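Local coordinates for bromodomain adjacent to zinc finger domain protein 2B (Homo sapiens, PDB 6FHQ) that probably reads chromatin by binding the N-terminal tail of histone H3 through its zinc-binding PHD finger, at residues Leu20-Asp25 against Gly46-Pro51. Residues are numbered along the deposited sequence; the frame is centred on the assembly and turned at random.
Sequences LLLLCD and GDWFCP. With ZN (zinc ion), chain D; DE5 (2-azanyl-~{N}-(1,3-thiazol-2-yl)ethanamide), chain E.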
loop_
_atom_site.group_PDB
_atom_site.type_symbol
_atom_site.label_atom_id
_atom_site.label_comp_id
_atom_site.label_asym_id
_atom_site.label_seq_id
_atom_site.Cartn_x
_atom_site.Cartn_y
_atom_site.Cartn_z
ATOM N N LEU A 20 5.450 -7.117 -1.956
ATOM C CA LEU A 20 5.014 -6.934 -0.604
ATOM C C LEU A 20 4.501 -5.517 -0.436
ATOM O O LEU A 20 4.100 -5.132 0.650
ATOM C CB LEU A 20 6.173 -7.213 0.335
ATOM C CG LEU A 20 6.671 -8.646 0.360
ATOM C CD1 LEU A 20 7.883 -8.733 1.263
ATOM C CD2 LEU A 20 5.564 -9.600 0.831
ATOM N N LEU A 21 4.514 -4.775 -1.524
ATOM C CA LEU A 21 4.173 -3.398 -1.473
ATOM C C LEU A 21 2.663 -3.296 -1.851
ATOM O O LEU A 21 2.289 -3.365 -3.036
ATOM C CB LEU A 21 5.084 -2.628 -2.411
ATOM C CG LEU A 21 4.779 -1.143 -2.562
ATOM C CD1 LEU A 21 4.811 -0.406 -1.229
ATOM C CD2 LEU A 21 5.728 -0.510 -3.617
ATOM N N LEU A 22 1.816 -3.140 -0.834
ATOM C CA LEU A 22 0.407 -3.304 -1.056
ATOM C C LEU A 22 -0.087 -1.997 -1.578
ATOM O O LEU A 22 0.195 -0.989 -0.970
ATOM C CB LEU A 22 -0.353 -3.618 0.226
ATOM C CG LEU A 22 0.110 -4.799 1.018
ATOM C CD1 LEU A 22 -0.798 -5.001 2.232
ATOM C CD2 LEU A 22 0.176 -6.050 0.157
ATOM N N LEU A 23 -0.907 -2.036 -2.607
ATOM C CA LEU A 23 -1.401 -0.816 -3.260
ATOM C C LEU A 23 -2.836 -0.678 -2.997
ATOM O O LEU A 23 -3.612 -1.592 -3.339
ATOM C CB LEU A 23 -1.229 -0.945 -4.760
ATOM C CG LEU A 23 0.224 -1.178 -5.201
ATOM C CD1 LEU A 23 0.238 -1.154 -6.748
ATOM C CD2 LEU A 23 1.107 -0.079 -4.617
ATOM N N CYS A 24 -3.215 0.411 -2.380
ATOM C CA CYS A 24 -4.610 0.582 -2.018
ATOM C C CYS A 24 -5.468 0.860 -3.270
ATOM O O CYS A 24 -5.200 1.814 -4.032
ATOM C CB CYS A 24 -4.765 1.668 -1.003
ATOM S SG CYS A 24 -6.502 2.011 -0.551
ATOM N N ASP A 25 -6.474 0.023 -3.475
ATOM C CA ASP A 25 -7.404 0.214 -4.602
ATOM C C ASP A 25 -8.293 1.418 -4.346
ATOM O O ASP A 25 -8.948 1.911 -5.265
ATOM C CB ASP A 25 -8.271 -1.014 -4.790
ATOM C CG ASP A 25 -7.501 -2.170 -5.380
ATOM O OD1 ASP A 25 -7.202 -2.118 -6.583
ATOM O OD2 ASP A 25 -7.083 -3.068 -4.612
ATOM N N GLY A 46 -6.748 -10.692 -3.197
ATOM C CA GLY A 46 -7.501 -9.903 -4.151
ATOM C C GLY A 46 -7.127 -8.426 -4.057
ATOM O O GLY A 46 -5.967 -8.017 -4.201
ATOM N N ASP A 47 -8.099 -7.614 -3.757
ATOM C CA ASP A 47 -7.809 -6.194 -3.608
ATOM C C ASP A 47 -7.557 -5.798 -2.178
ATOM O O ASP A 47 -7.850 -6.531 -1.277
ATOM C CB ASP A 47 -8.896 -5.392 -4.224
ATOM C CG ASP A 47 -8.924 -5.538 -5.757
ATOM O OD1 ASP A 47 -7.843 -5.469 -6.496
ATOM O OD2 ASP A 47 -10.050 -5.626 -6.222
ATOM N N TRP A 48 -6.878 -4.676 -2.040
ATOM C CA TRP A 48 -6.398 -4.129 -0.774
ATOM C C TRP A 48 -6.970 -2.722 -0.609
ATOM O O TRP A 48 -6.901 -1.938 -1.536
ATOM C CB TRP A 48 -4.893 -3.984 -0.833
ATOM C CG TRP A 48 -4.324 -3.373 0.372
ATOM C CD1 TRP A 48 -3.662 -2.192 0.459
ATOM C CD2 TRP A 48 -4.442 -3.866 1.671
ATOM N NE1 TRP A 48 -3.323 -1.943 1.730
ATOM C CE2 TRP A 48 -3.827 -2.935 2.520
ATOM C CE3 TRP A 48 -5.068 -4.973 2.222
ATOM C CZ2 TRP A 48 -3.715 -3.134 3.876
ATOM C CZ3 TRP A 48 -4.984 -5.166 3.577
ATOM C CH2 TRP A 48 -4.299 -4.248 4.402
ATOM N N PHE A 49 -7.573 -2.458 0.548
ATOM C CA PHE A 49 -7.891 -1.119 0.974
ATOM C C PHE A 49 -7.126 -0.801 2.252
ATOM O O PHE A 49 -7.129 -1.592 3.227
ATOM C CB PHE A 49 -9.384 -1.006 1.186
ATOM C CG PHE A 49 -10.167 -1.129 -0.084
ATOM C CD1 PHE A 49 -10.267 -0.046 -0.960
ATOM C CD2 PHE A 49 -10.726 -2.365 -0.454
ATOM C CE1 PHE A 49 -10.919 -0.209 -2.185
ATOM C CE2 PHE A 49 -11.406 -2.488 -1.673
ATOM C CZ PHE A 49 -11.479 -1.444 -2.522
ATOM N N CYS A 50 -6.537 0.385 2.294
ATOM C CA CYS A 50 -5.620 0.708 3.383
ATOM C C CYS A 50 -6.405 1.128 4.599
ATOM O O CYS A 50 -7.569 1.531 4.496
ATOM C CB CYS A 50 -4.638 1.808 2.933
ATOM S SG CYS A 50 -5.356 3.410 2.865
ATOM N N PRO A 51 -5.750 1.152 5.764
ATOM C CA PRO A 51 -6.449 1.455 6.949
ATOM C C PRO A 51 -7.155 2.790 6.890
ATOM O O PRO A 51 -8.238 2.944 7.461
ATOM C CB PRO A 51 -5.306 1.532 7.982
ATOM C CG PRO A 51 -4.360 0.535 7.503
ATOM C CD PRO A 51 -4.334 0.846 6.049
HETATM ZN ZN ZN D . -6.298 3.946 0.781
HETATM C C4 DE5 E . -2.547 -5.310 -4.131
HETATM C C5 DE5 E . -4.075 -5.070 -4.400
HETATM N N1 DE5 E . -0.541 -8.284 -3.690
HETATM N N2 DE5 E . -2.207 -6.647 -4.108
HETATM C C3 DE5 E . -0.923 -7.024 -3.938
HETATM N N3 DE5 E . -4.395 -3.653 -4.779
HETATM C C2 DE5 E . 0.805 -8.460 -3.558
HETATM C C1 DE5 E . 1.522 -7.324 -3.687
HETATM S S1 DE5 E . 0.473 -6.053 -4.007
HETATM O O1 DE5 E . -1.743 -4.362 -4.026
HETATM O O HOH W 1 -9.897 -3.629 -7.990
#
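Cys24 and Cys50 meet at a shared zinc ion, the Cys4 site of a PHD finger, which Cys27 and Cys53 complete. Each sulfur ligates the metal, Cys24 SG at 2.4 Å, and the Cys24 thiolate also accepts a hydrogen bond from Cys50 N (3.3 Å, 155° at the hydrogen), which would probably temper its negative charge. With SG anti to the backbone N (chi1 177°), Cys24 reaches the zinc while its CB packs against Cys50 CB.

Two further hydrogen bonds tie the 46-51 loop to Asp25, just past strand 21-23. Asp25 N donates to Trp48 O (2.8 Å) almost straight, at 170°, and Trp48 N returns a bond to Asp25 OD2 (3.0 Å), so one residue pair is gripped in both directions.

Apolar packing centres on the indole. Leu22 CD1 sits 3.8 Å from the centroid of the six-membered ring, a CH-pi contact over the face, while Leu22 CB lies 3.6 Å from Trp48 CD1; Cys50 N lies above the opposite face, toward the rim. Were Trp48 replaced by an alanine, Leu22 CD1 would probably lose the ring face it rests on and a gap would open there.

The ligand occupies the groove between the segments, consistent with the site where PHD fingers of this kind receive the H3 N-terminus. Leu23 N donates to its O1 (2.9 Å) and its amino N3 donates to Leu23 O, bonds resembling the backbone pairing of an added strand. The same N3 also donates to Asp25 OD2 at 2.8 Å, making this carboxylate oxygen an acceptor for both ligand and Trp48 N.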